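Local coordinates for AHL synthase (Burkholderia glumae, PDB 3P2H), which probably makes N-acyl-homoserine lactone quorum-sensing signals from a fatty acyl carrier protein and S-adenosyl-L-methionine, releasing methylthioadenosine, at residues Y22-R25 with V26-Q30; C145-E148 with R149-R152; L70-T73 with T74-Y77; M42-D45 with Q46-D50. The protein carries 3 engineered substitutions. One frame throughout, in Å; residues are numbered along the deposited sequence.

Overall arrangement
Interaction 1 and interaction 2 are half-buried packings within a single helix each, 13-30 and 145-154, their centres about 20 Å apart, and both reach the bound octanamide inhibitor with aromatic or sulfur-bearing side chains. Interactions 3 and 4 are turns of the chain instead. Interaction 3 rounds off the end of strand 64-72, with a buried tyrosine and an exposed turn; interaction 4 is a surface contact where Asp45 and Gln46 accept from the adenine amino group. Salt bridges from Arg23 to Glu43 and Asp48 join interactions 1 and 4, whereas interactions 3 and 4 meet by packing of Tyr47 on Leu71 and Tyr77 and by a probable Arg49 to Pro76 O hydrogen bond. Interaction 2 touches none of the others.

Interaction 1: residues Y22-R25 with V26-Q30; sequences YRYR and VFVEQ. With NOO (N-(3-oxocyclohex-1-en-1-yl)octanamide), chain C.
Tyr24 O takes two backbone N-H groups at once, Val28 N at 2.9 Å and Glu29 N at 3.1 Å, the second lying in the carbonyl plane. This double acceptance marks the change from alpha-helical bonding, in which Val26 N goes to Tyr22 O and Phe27 N to Arg23 O, to the wider spacing in which Gln30 N reaches back five residues to Arg25 O. The segment is thus the last part of helix 13-30, finishing in a pi-type turn at 26-30 in the autoinducer synthase domain. The tyrosine hydroxyls look elsewhere for partners: Tyr22 OH pairs with Thr106, and Tyr24 OH with Ser37 N and a water at 2.7 Å. That water also donates to Glu29 OE2, a long bond of 3.3 Å, while the same carboxylate oxygen sits at the edge of the Tyr24 ring. Arg23 is buried, and its guanidinium is met by Glu43 and Asp48, which suits a charge held inside the protein. A valine lies over one face of each tyrosine ring. Val26 CG2 is 3.9 Å from the centroid of the Tyr22 ring; a chi1 of 179° carries the Tyr24 ring along the side of the helix to Val28, whose CB stands over it. Phe27, apolar and flat, suits the pocket wall: its CE1 comes within 3.3 Å of C4 on the inhibitor ring.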
loop_
_atom_site.group_PDB
_atom_site.type_symbol
_atom_site.label_atom_id
_atom_site.label_comp_id
_atom_site.label_asym_id
_atom_site.label_seq_id
_atom_site.Cartn_x
_atom_site.Cartn_y
_atom_site.Cartn_z
ATOM N N TYR A 22 -11.340 0.579 -9.692
ATOM C CA TYR A 22 -9.942 0.491 -10.078
ATOM C C TYR A 22 -9.303 -0.712 -9.405
ATOM O O TYR A 22 -8.520 -1.429 -10.020
ATOM C CB TYR A 22 -9.178 1.748 -9.686
ATOM C CG TYR A 22 -7.711 1.661 -10.035
ATOM C CD1 TYR A 22 -7.283 1.723 -11.364
ATOM C CD2 TYR A 22 -6.752 1.491 -9.043
ATOM C CE1 TYR A 22 -5.931 1.621 -11.687
ATOM C CE2 TYR A 22 -5.404 1.386 -9.356
ATOM C CZ TYR A 22 -4.999 1.453 -10.676
ATOM O OH TYR A 22 -3.667 1.350 -10.976
ATOM N N ARG A 23 -9.635 -0.934 -8.138
ATOM C CA ARG A 23 -9.075 -2.073 -7.427
ATOM C C ARG A 23 -9.578 -3.385 -8.019
ATOM O O ARG A 23 -8.827 -4.354 -8.107
ATOM C CB ARG A 23 -9.395 -1.980 -5.930
ATOM C CG ARG A 23 -8.413 -1.079 -5.187
ATOM C CD ARG A 23 -8.811 -0.819 -3.744
ATOM N NE ARG A 23 -9.051 -2.037 -2.983
ATOM C CZ ARG A 23 -9.283 -2.052 -1.676
ATOM N NH1 ARG A 23 -9.293 -0.912 -0.999
ATOM N NH2 ARG A 23 -9.522 -3.195 -1.050
ATOM N N TYR A 24 -10.840 -3.415 -8.436
ATOM C CA TYR A 24 -11.389 -4.623 -9.036
ATOM C C TYR A 24 -10.599 -4.972 -10.295
ATOM O O TYR A 24 -10.192 -6.113 -10.496
ATOM C CB TYR A 24 -12.855 -4.434 -9.432
ATOM C CG TYR A 24 -13.435 -5.671 -10.090
ATOM C CD1 TYR A 24 -13.913 -6.733 -9.319
ATOM C CD2 TYR A 24 -13.443 -5.811 -11.479
ATOM C CE1 TYR A 24 -14.380 -7.907 -9.913
ATOM C CE2 TYR A 24 -13.907 -6.984 -12.087
ATOM C CZ TYR A 24 -14.372 -8.029 -11.293
ATOM O OH TYR A 24 -14.808 -9.202 -11.866
ATOM N N ARG A 25 -10.388 -3.977 -11.144
ATOM C CA ARG A 25 -9.666 -4.193 -12.388
ATOM C C ARG A 25 -8.226 -4.664 -12.192
ATOM O O ARG A 25 -7.732 -5.495 -12.948
ATOM C CB ARG A 25 -9.713 -2.916 -13.230
ATOM C CG ARG A 25 -11.124 -2.620 -13.749
ATOM C CD ARG A 25 -11.192 -1.319 -14.528
ATOM N NE ARG A 25 -11.407 -0.168 -13.658
ATOM C CZ ARG A 25 -10.843 1.019 -13.854
ATOM N NH1 ARG A 25 -10.032 1.194 -14.888
ATOM N NH2 ARG A 25 -11.084 2.030 -13.023
ATOM N N VAL A 26 -7.557 -4.152 -11.167
ATOM C CA VAL A 26 -6.175 -4.539 -10.911
ATOM C C VAL A 26 -6.028 -5.874 -10.175
ATOM O O VAL A 26 -5.388 -6.807 -10.669
ATOM C CB VAL A 26 -5.437 -3.464 -10.082
ATOM C CG1 VAL A 26 -4.038 -3.961 -9.722
ATOM C CG2 VAL A 26 -5.348 -2.166 -10.865
ATOM N N PHE A 27 -6.630 -5.964 -8.995
ATOM C CA PHE A 27 -6.511 -7.159 -8.179
ATOM C C PHE A 27 -7.339 -8.358 -8.593
ATOM O O PHE A 27 -6.937 -9.492 -8.350
ATOM C CB PHE A 27 -6.783 -6.783 -6.722
ATOM C CG PHE A 27 -5.874 -5.703 -6.227
ATOM C CD1 PHE A 27 -4.556 -5.991 -5.891
ATOM C CD2 PHE A 27 -6.299 -4.384 -6.196
ATOM C CE1 PHE A 27 -3.677 -4.973 -5.538
ATOM C CE2 PHE A 27 -5.420 -3.361 -5.846
ATOM C CZ PHE A 27 -4.110 -3.657 -5.517
ATOM N N VAL A 28 -8.482 -8.126 -9.220
ATOM C CA VAL A 28 -9.308 -9.242 -9.650
ATOM C C VAL A 28 -9.096 -9.587 -11.122
ATOM O O VAL A 28 -8.833 -10.744 -11.458
ATOM C CB VAL A 28 -10.797 -8.962 -9.385
ATOM C CG1 VAL A 28 -11.651 -10.098 -9.942
ATOM C CG2 VAL A 28 -11.026 -8.816 -7.891
ATOM N N GLU A 29 -9.186 -8.598 -12.006
ATOM C CA GLU A 29 -8.998 -8.876 -13.430
ATOM C C GLU A 29 -7.546 -9.077 -13.832
ATOM O O GLU A 29 -7.215 -10.032 -14.526
ATOM C CB GLU A 29 -9.593 -7.759 -14.279
ATOM C CG GLU A 29 -11.048 -7.509 -13.996
ATOM C CD GLU A 29 -11.700 -6.615 -15.014
ATOM O OE1 GLU A 29 -11.006 -5.774 -15.627
ATOM O OE2 GLU A 29 -12.929 -6.746 -15.193
ATOM N N GLN A 30 -6.675 -8.180 -13.396
ATOM C CA GLN A 30 -5.270 -8.286 -13.751
ATOM C C GLN A 30 -4.528 -9.405 -13.041
ATOM O O GLN A 30 -3.896 -10.249 -13.682
ATOM C CB GLN A 30 -4.552 -6.975 -13.461
ATOM C CG GLN A 30 -3.700 -6.512 -14.609
ATOM C CD GLN A 30 -4.540 -5.913 -15.709
ATOM O OE1 GLN A 30 -5.071 -4.805 -15.559
ATOM N NE2 GLN A 30 -4.686 -6.640 -16.818
HETATM C C1 NOO C . 1.864 -5.161 -7.828
HETATM O O1 NOO C . 2.847 -5.446 -8.504
HETATM C C2 NOO C . 1.937 -4.989 -6.315
HETATM C C3 NOO C . 0.850 -5.276 -5.479
HETATM C C4 NOO C . -0.507 -5.566 -6.153
HETATM C C5 NOO C . -0.726 -4.837 -7.538
HETATM C C6 NOO C . 0.475 -4.996 -8.520
HETATM N N7 NOO C . 0.897 -5.334 -4.022
HETATM C C8 NOO C . 0.072 -4.854 -2.971
HETATM O O8 NOO C . -1.137 -5.050 -2.888
HETATM C C9 NOO C . 0.697 -4.027 -1.825
HETATM C C10 NOO C . 2.238 -3.965 -1.660
HETATM C C11 NOO C . 2.591 -3.738 -0.164
HETATM C C12 NOO C . 3.785 -2.786 0.026
HETATM C C13 NOO C . 4.184 -2.687 1.515
HETATM C C14 NOO C . 5.696 -2.445 1.682
HETATM C C15 NOO C . 6.058 -2.114 3.134
HETATM O O HOH W 1 -13.901 -9.763 -14.329
#

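Interaction 2: residues C145-E148 with R149-R152; sequences CSME and RMFR. Engineered in segment 145-148: Met147 (natural residue Ile). Engineered in segment 149-152: Met150 (natural residue Leu). With NOO (N-(3-oxocyclohex-1-en-1-yl)octanamide), chain C.
Met147 and Phe151, one helical turn apart, make the apolar part of this contact. Met147 CG lies over the face of the Phe151 ring, 4.1 Å from its centroid, and the sulfur SD stands obliquely to the same ring in a Met-aromatic contact. In Met147, an engineered residue, chi2 (57°) puts SD beside CE of Met150, likewise engineered, at 3.7 Å, and a further bend at chi3 sends the terminal CE toward inhibitor C2, 3.7 Å away. The flat, apolar Phe151 suits its place between helix and ligand, its CE2 approaching C14 of the octanoyl tail.

The charged contacts lie elsewhere on the helix. The Glu148 carboxylate stacks on one face of the Arg152 guanidinium, the planes 26° apart, with OE2 3.3 Å from NH2; as the oxygen is well out of the guanidinium plane, the attraction is of charges alone. Arg160 is a second salt-bridge partner of OE2, and a water donates to OE1 at 2.7 Å. Arg149 folds back through a bend at chi3, laying one guanidinium face over Ser146 CA.

Backbone bonds run in the i to i+4 pattern, from Arg149 N to Cys145 O and from Phe151 N to Met147 O, while Met150 N to Ser146 O is weak. Helix 145-154 is thus amphipathic, with Met147 and Phe151 lining the inhibitor pocket and Glu148 paired i to i+4 with Arg152.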
loop_
_atom_site.group_PDB
_atom_site.type_symbol
_atom_site.label_atom_id
_atom_site.label_comp_id
_atom_site.label_asym_id
_atom_site.label_seq_id
_atom_site.Cartn_x
_atom_site.Cartn_y
_atom_site.Cartn_z
ATOM N N CYS A 145 7.575 -9.755 -4.933
ATOM C CA CYS A 145 9.011 -9.533 -4.994
ATOM C C CYS A 145 9.363 -8.602 -6.151
ATOM O O CYS A 145 10.330 -7.856 -6.080
ATOM C CB CYS A 145 9.757 -10.861 -5.114
ATOM S SG CYS A 145 9.778 -11.786 -3.562
ATOM N N SER A 146 8.567 -8.628 -7.214
ATOM C CA SER A 146 8.834 -7.754 -8.351
ATOM C C SER A 146 8.693 -6.295 -7.918
ATOM O O SER A 146 9.419 -5.422 -8.391
ATOM C CB SER A 146 7.868 -8.065 -9.496
ATOM O OG SER A 146 6.526 -7.942 -9.075
ATOM N N MET A 147 7.751 -6.040 -7.015
ATOM C CA MET A 147 7.523 -4.694 -6.496
ATOM C C MET A 147 8.666 -4.360 -5.538
ATOM O O MET A 147 9.129 -3.224 -5.478
ATOM C CB MET A 147 6.180 -4.634 -5.759
ATOM C CG MET A 147 5.827 -3.267 -5.194
ATOM S SD MET A 147 5.802 -1.965 -6.444
ATOM C CE MET A 147 4.203 -2.220 -7.148
ATOM N N GLU A 148 9.114 -5.366 -4.794
ATOM C CA GLU A 148 10.221 -5.197 -3.855
ATOM C C GLU A 148 11.451 -4.725 -4.619
ATOM O O GLU A 148 12.212 -3.891 -4.134
ATOM C CB GLU A 148 10.557 -6.525 -3.165
ATOM C CG GLU A 148 11.815 -6.459 -2.296
ATOM C CD GLU A 148 12.254 -7.820 -1.784
ATOM O OE1 GLU A 148 12.405 -8.745 -2.609
ATOM O OE2 GLU A 148 12.456 -7.962 -0.559
ATOM N N ARG A 149 11.644 -5.277 -5.812
ATOM C CA ARG A 149 12.780 -4.910 -6.633
ATOM C C ARG A 149 12.679 -3.465 -7.108
ATOM O O ARG A 149 13.693 -2.784 -7.225
ATOM C CB ARG A 149 12.909 -5.867 -7.823
ATOM C CG ARG A 149 13.312 -7.276 -7.405
ATOM C CD ARG A 149 13.792 -8.102 -8.590
ATOM N NE ARG A 149 12.707 -8.518 -9.474
ATOM C CZ ARG A 149 11.845 -9.491 -9.196
ATOM N NH1 ARG A 149 11.932 -10.158 -8.050
ATOM N NH2 ARG A 149 10.907 -9.809 -10.073
ATOM N N MET A 150 11.465 -2.990 -7.378
ATOM C CA MET A 150 11.305 -1.604 -7.809
ATOM C C MET A 150 11.598 -0.660 -6.650
ATOM O O MET A 150 12.158 0.420 -6.852
ATOM C CB MET A 150 9.895 -1.359 -8.351
ATOM C CG MET A 150 9.675 -1.956 -9.736
ATOM S SD MET A 150 8.042 -1.570 -10.396
ATOM C CE MET A 150 7.073 -2.963 -9.727
ATOM N N PHE A 151 11.216 -1.066 -5.440
ATOM C CA PHE A 151 11.476 -0.258 -4.255
ATOM C C PHE A 151 12.988 -0.114 -4.116
ATOM O O PHE A 151 13.495 0.968 -3.840
ATOM C CB PHE A 151 10.917 -0.922 -2.991
ATOM C CG PHE A 151 9.410 -0.863 -2.868
ATOM C CD1 PHE A 151 8.654 -0.017 -3.677
ATOM C CD2 PHE A 151 8.752 -1.637 -1.913
ATOM C CE1 PHE A 151 7.258 0.053 -3.534
ATOM C CE2 PHE A 151 7.367 -1.572 -1.763
ATOM C CZ PHE A 151 6.619 -0.725 -2.574
ATOM N N ARG A 152 13.704 -1.216 -4.307
ATOM C CA ARG A 152 15.159 -1.199 -4.213
ATOM C C ARG A 152 15.732 -0.248 -5.255
ATOM O O ARG A 152 16.596 0.568 -4.949
ATOM C CB ARG A 152 15.729 -2.604 -4.423
ATOM C CG ARG A 152 15.396 -3.569 -3.293
ATOM C CD ARG A 152 15.919 -4.980 -3.572
ATOM N NE ARG A 152 15.679 -5.874 -2.444
ATOM C CZ ARG A 152 15.875 -7.189 -2.470
ATOM N NH1 ARG A 152 16.318 -7.785 -3.570
ATOM N NH2 ARG A 152 15.621 -7.914 -1.389
HETATM C C1 NOO C . 1.864 -5.161 -7.828
HETATM O O1 NOO C . 2.847 -5.446 -8.504
HETATM C C2 NOO C . 1.937 -4.989 -6.315
HETATM C C3 NOO C . 0.850 -5.276 -5.479
HETATM C C4 NOO C . -0.507 -5.566 -6.153
HETATM C C5 NOO C . -0.726 -4.837 -7.538
HETATM C C6 NOO C . 0.475 -4.996 -8.520
HETATM N N7 NOO C . 0.897 -5.334 -4.022
HETATM C C8 NOO C . 0.072 -4.854 -2.971
HETATM O O8 NOO C . -1.137 -5.050 -2.888
HETATM C C9 NOO C . 0.697 -4.027 -1.825
HETATM C C10 NOO C . 2.238 -3.965 -1.660
HETATM C C11 NOO C . 2.591 -3.738 -0.164
HETATM C C12 NOO C . 3.785 -2.786 0.026
HETATM C C13 NOO C . 4.184 -2.687 1.515
HETATM C C14 NOO C . 5.696 -2.445 1.682
HETATM C C15 NOO C . 6.058 -2.114 3.134
HETATM O O HOH W 2 13.289 -9.770 -4.974
#

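Interaction 3: residues L70-T73 with T74-Y77; sequences LLPT and TRPY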
loop_
_atom_site.group_PDB
_atom_site.type_symbol
_atom_site.label_atom_id
_atom_site.label_comp_id
_atom_site.label_asym_id
_atom_site.label_seq_id
_atom_site.Cartn_x
_atom_site.Cartn_y
_atom_site.Cartn_z
ATOM N N LEU A 70 -3.444 2.490 3.597
ATOM C CA LEU A 70 -2.621 2.632 4.794
ATOM C C LEU A 70 -3.450 2.350 6.041
ATOM O O LEU A 70 -4.550 2.882 6.199
ATOM C CB LEU A 70 -2.030 4.044 4.873
ATOM C CG LEU A 70 -0.906 4.346 3.874
ATOM C CD1 LEU A 70 -0.565 5.823 3.904
ATOM C CD2 LEU A 70 0.309 3.516 4.225
ATOM N N LEU A 71 -2.916 1.505 6.918
ATOM C CA LEU A 71 -3.588 1.143 8.162
ATOM C C LEU A 71 -2.608 1.165 9.320
ATOM O O LEU A 71 -1.456 0.783 9.165
ATOM C CB LEU A 71 -4.179 -0.267 8.063
ATOM C CG LEU A 71 -5.334 -0.531 7.098
ATOM C CD1 LEU A 71 -5.551 -2.038 6.988
ATOM C CD2 LEU A 71 -6.593 0.177 7.592
ATOM N N PRO A 72 -3.052 1.620 10.501
ATOM C CA PRO A 72 -2.156 1.651 11.657
ATOM C C PRO A 72 -2.080 0.229 12.205
ATOM O O PRO A 72 -3.083 -0.487 12.205
ATOM C CB PRO A 72 -2.867 2.605 12.613
ATOM C CG PRO A 72 -4.309 2.307 12.354
ATOM C CD PRO A 72 -4.368 2.198 10.833
ATOM N N THR A 73 -0.910 -0.195 12.667
ATOM C CA THR A 73 -0.795 -1.551 13.191
ATOM C C THR A 73 -1.453 -1.725 14.560
ATOM O O THR A 73 -1.615 -2.851 15.034
ATOM C CB THR A 73 0.666 -2.004 13.284
ATOM O OG1 THR A 73 1.423 -1.040 14.023
ATOM C CG2 THR A 73 1.255 -2.183 11.886
ATOM N N THR A 74 -1.832 -0.618 15.194
ATOM C CA THR A 74 -2.483 -0.695 16.494
ATOM C C THR A 74 -3.931 -1.155 16.317
ATOM O O THR A 74 -4.650 -1.377 17.291
ATOM C CB THR A 74 -2.471 0.657 17.211
ATOM O OG1 THR A 74 -3.080 1.641 16.376
ATOM C CG2 THR A 74 -1.046 1.074 17.537
ATOM N N ARG A 75 -4.357 -1.279 15.064
ATOM C CA ARG A 75 -5.706 -1.746 14.762
ATOM C C ARG A 75 -5.567 -2.945 13.836
ATOM O O ARG A 75 -4.493 -3.188 13.292
ATOM C CB ARG A 75 -6.533 -0.642 14.098
ATOM C CG ARG A 75 -6.881 0.501 15.044
ATOM C CD ARG A 75 -7.919 1.444 14.450
ATOM N NE ARG A 75 -8.100 2.616 15.301
ATOM C CZ ARG A 75 -8.957 3.604 15.064
ATOM N NH1 ARG A 75 -9.734 3.577 13.988
ATOM N NH2 ARG A 75 -9.033 4.624 15.910
ATOM N N PRO A 76 -6.647 -3.715 13.651
ATOM C CA PRO A 76 -6.593 -4.894 12.782
ATOM C C PRO A 76 -6.031 -4.619 11.391
ATOM O O PRO A 76 -6.385 -3.622 10.767
ATOM C CB PRO A 76 -8.049 -5.345 12.729
ATOM C CG PRO A 76 -8.569 -4.946 14.085
ATOM C CD PRO A 76 -7.989 -3.563 14.245
ATOM N N TYR A 77 -5.141 -5.494 10.923
ATOM C CA TYR A 77 -4.574 -5.361 9.581
ATOM C C TYR A 77 -4.313 -6.706 8.876
ATOM O O TYR A 77 -4.248 -7.757 9.512
ATOM C CB TYR A 77 -3.325 -4.468 9.582
ATOM C CG TYR A 77 -2.119 -4.925 10.376
ATOM C CD1 TYR A 77 -2.061 -4.780 11.767
ATOM C CD2 TYR A 77 -0.987 -5.404 9.721
ATOM C CE1 TYR A 77 -0.887 -5.091 12.478
ATOM C CE2 TYR A 77 0.178 -5.717 10.415
ATOM C CZ TYR A 77 0.227 -5.554 11.789
ATOM O OH TYR A 77 1.409 -5.819 12.448
HETATM O O HOH W 3 -5.533 -1.000 11.097
#
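Thr73 and Tyr77 lie side by side, and the methyl of the threonine covers the ring: CG2 stands over one face, 3.9 Å from the ring centroid and offset toward its rim, where CZ is nearest at 3.5 Å. A beta-branched threonine suits this place because its two branches separate the tasks. With CG2 anti to the carbonyl carbon the methyl meets the aromatic face, while OG1 (chi1 53°) turns to the backbone of Ser94 and Val97. Tyr77 CG sits between its own backbone N and carbonyl carbon (chi1 63°), bringing the ring alongside Thr73, and its OH bonds to Pro92 O. At the root of the side chain, Leu71 CD1 lies 4.2 Å from Tyr77 CB, a loose apolar contact.

What brings these residues together is the turn between them. Arg75 N donates to Pro72 O over 3.2 Å, reaching it from above the carbonyl plane, 55° out. The same oxygen takes a water's hydrogen at 2.7 Å, and that water gives its other to Pro76 O at 2.8 Å, tying the far side of the loop back to the strand end. Pro72, the last strand residue, needs no N-H for the turn and supplies its carbonyl, while Thr73 and Thr74 take helical backbone angles. Farther out, the extended Arg75 chain carries its guanidinium to Asp51. The whole is a type I beta turn, Pro72 to Arg75, that ends strand 64-72 and leads to Tyr77 at the N-cap of helix 78-81.

Interaction 4: residues M42-D45 with Q46-D50; sequences MERD and QYDRD. Engineered in segment 42-45: Met42 (natural residue Phe). With MTA (5'-deoxy-5'-methylthioadenosine), chain B.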
loop_
_atom_site.group_PDB
_atom_site.type_symbol
_atom_site.label_atom_id
_atom_site.label_comp_id
_atom_site.label_asym_id
_atom_site.label_seq_id
_atom_site.Cartn_x
_atom_site.Cartn_y
_atom_site.Cartn_z
ATOM N N MET A 42 -16.345 -4.065 -7.961
ATOM C CA MET A 42 -15.944 -3.632 -6.629
ATOM C C MET A 42 -15.048 -4.644 -5.948
ATOM O O MET A 42 -15.377 -5.826 -5.873
ATOM C CB MET A 42 -17.188 -3.395 -5.769
ATOM C CG MET A 42 -16.913 -3.169 -4.285
ATOM S SD MET A 42 -15.923 -1.689 -3.961
ATOM C CE MET A 42 -17.120 -0.382 -4.324
ATOM N N GLU A 43 -13.905 -4.180 -5.463
ATOM C CA GLU A 43 -12.982 -5.050 -4.750
ATOM C C GLU A 43 -12.702 -4.393 -3.407
ATOM O O GLU A 43 -12.065 -3.349 -3.350
ATOM C CB GLU A 43 -11.672 -5.223 -5.531
ATOM C CG GLU A 43 -10.669 -6.191 -4.897
ATOM C CD GLU A 43 -10.013 -5.646 -3.627
ATOM O OE1 GLU A 43 -9.182 -4.721 -3.724
ATOM O OE2 GLU A 43 -10.330 -6.145 -2.527
ATOM N N ARG A 44 -13.215 -4.990 -2.335
ATOM C CA ARG A 44 -12.980 -4.473 -0.990
ATOM C C ARG A 44 -13.038 -5.622 0.010
ATOM O O ARG A 44 -13.681 -6.641 -0.245
ATOM C CB ARG A 44 -14.014 -3.404 -0.618
ATOM C CG ARG A 44 -15.379 -3.931 -0.209
ATOM C CD ARG A 44 -16.189 -2.840 0.494
ATOM N NE ARG A 44 -16.360 -1.664 -0.354
ATOM C CZ ARG A 44 -17.157 -0.635 -0.072
ATOM N NH1 ARG A 44 -17.870 -0.622 1.052
ATOM N NH2 ARG A 44 -17.249 0.385 -0.922
ATOM N N ASP A 45 -12.345 -5.463 1.133
ATOM C CA ASP A 45 -12.331 -6.484 2.176
ATOM C C ASP A 45 -12.628 -5.870 3.548
ATOM O O ASP A 45 -13.059 -4.723 3.639
ATOM C CB ASP A 45 -10.979 -7.211 2.210
ATOM C CG ASP A 45 -9.818 -6.279 2.497
ATOM O OD1 ASP A 45 -10.049 -5.166 3.006
ATOM O OD2 ASP A 45 -8.666 -6.676 2.228
ATOM N N GLN A 46 -12.386 -6.634 4.608
ATOM C CA GLN A 46 -12.653 -6.165 5.966
ATOM C C GLN A 46 -11.727 -5.046 6.431
ATOM O O GLN A 46 -11.960 -4.439 7.478
ATOM C CB GLN A 46 -12.556 -7.323 6.964
ATOM C CG GLN A 46 -11.142 -7.856 7.182
ATOM C CD GLN A 46 -10.828 -9.060 6.318
ATOM O OE1 GLN A 46 -10.964 -9.013 5.100
ATOM N NE2 GLN A 46 -10.399 -10.154 6.951
ATOM N N TYR A 47 -10.681 -4.768 5.661
ATOM C CA TYR A 47 -9.737 -3.724 6.037
ATOM C C TYR A 47 -10.065 -2.351 5.461
ATOM O O TYR A 47 -9.343 -1.381 5.691
ATOM C CB TYR A 47 -8.329 -4.169 5.667
ATOM C CG TYR A 47 -7.990 -5.450 6.384
ATOM C CD1 TYR A 47 -7.836 -5.464 7.767
ATOM C CD2 TYR A 47 -7.940 -6.661 5.704
ATOM C CE1 TYR A 47 -7.654 -6.657 8.459
ATOM C CE2 TYR A 47 -7.760 -7.857 6.383
ATOM C CZ TYR A 47 -7.625 -7.847 7.763
ATOM O OH TYR A 47 -7.512 -9.026 8.457
ATOM N N ASP A 48 -11.166 -2.277 4.721
ATOM C CA ASP A 48 -11.615 -1.014 4.154
ATOM C C ASP A 48 -12.650 -0.477 5.139
ATOM O O ASP A 48 -13.807 -0.879 5.112
ATOM C CB ASP A 48 -12.228 -1.250 2.775
ATOM C CG ASP A 48 -11.188 -1.639 1.746
ATOM O OD1 ASP A 48 -10.247 -0.848 1.543
ATOM O OD2 ASP A 48 -11.302 -2.729 1.153
ATOM N N ARG A 49 -12.209 0.418 6.020
ATOM C CA ARG A 49 -13.062 0.985 7.062
ATOM C C ARG A 49 -13.084 2.508 7.005
ATOM O O ARG A 49 -12.340 3.120 6.242
ATOM C CB ARG A 49 -12.547 0.552 8.439
ATOM C CG ARG A 49 -12.168 -0.921 8.537
ATOM C CD ARG A 49 -11.641 -1.286 9.931
ATOM N NE ARG A 49 -10.490 -0.472 10.326
ATOM C CZ ARG A 49 -9.262 -0.943 10.536
ATOM N NH1 ARG A 49 -9.005 -2.239 10.392
ATOM N NH2 ARG A 49 -8.289 -0.114 10.896
ATOM N N ASP A 50 -13.924 3.120 7.832
ATOM C CA ASP A 50 -14.015 4.572 7.850
ATOM C C ASP A 50 -12.668 5.201 8.177
ATOM O O ASP A 50 -12.350 6.281 7.678
ATOM C CB ASP A 50 -15.034 5.054 8.888
ATOM C CG ASP A 50 -16.467 4.723 8.513
ATOM O OD1 ASP A 50 -16.740 4.381 7.340
ATOM O OD2 ASP A 50 -17.335 4.824 9.407
HETATM C CS MTA B . -1.375 -9.726 -0.682
HETATM S "S5'" MTA B . -0.766 -11.317 -1.317
HETATM C "C5'" MTA B . -2.088 -11.753 -2.488
HETATM C "C4'" MTA B . -3.105 -12.721 -1.879
HETATM O "O4'" MTA B . -3.729 -12.052 -0.747
HETATM C "C2'" MTA B . -5.468 -12.402 -2.271
HETATM O "O2'" MTA B . -6.699 -13.031 -2.638
HETATM C "C3'" MTA B . -4.186 -13.028 -2.925
HETATM O "O3'" MTA B . -4.348 -14.448 -3.028
HETATM C "C1'" MTA B . -5.125 -12.451 -0.771
HETATM N N9 MTA B . -5.904 -11.475 0.019
HETATM C C8 MTA B . -5.922 -10.108 -0.126
HETATM N N7 MTA B . -6.717 -9.555 0.738
HETATM C C5 MTA B . -7.270 -10.530 1.507
HETATM C C6 MTA B . -8.199 -10.556 2.600
HETATM N N6 MTA B . -8.735 -9.376 3.083
HETATM N N1 MTA B . -8.542 -11.766 3.153
HETATM C C2 MTA B . -8.026 -12.944 2.693
HETATM N N3 MTA B . -7.142 -12.929 1.652
HETATM C C4 MTA B . -6.746 -11.785 1.045
HETATM O O HOH W 4 -15.376 -3.380 4.164
#
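Asp45 CB lies 3.2 Å from N6 of methylthioadenosine and also against Gln46 OE1, at 3.4 Å; beyond it the carboxylate spreads its two oxygens to different partners. A chi1 of 60° brings CG over the following backbone, where OD1 accepts from Tyr47 N at 2.8 Å; that N-H comes from above the carboxylate plane, 53° out. OD1 is also 3.3 Å from OD2 of Asp48, a like-charged pair that the salt bridge from OD1 to Arg69 probably eases. The other oxygen, OD2, sits at the edge of the Tyr47 ring, pairs with Arg102, and receives the adenine amino group, N6, at 2.8 Å. An aspartate suits this place, being short enough to serve its own turn and the ligand together. The local motif is a type I beta turn from Asp45 to Asp48, closed by Asp48 N to Asp45 O at 3.3 Å, and it forms part of the methylthioadenosine pocket. Gln46, bent at chi2 (-96°), brings OE1 to the same N6 at 3.0 Å, so the amino group has two acceptors. Asp48 OD2 returns across the turn, its anti lone pair taking Asp45 N at 2.9 Å, while its OD1 meets Arg69 and Tyr54.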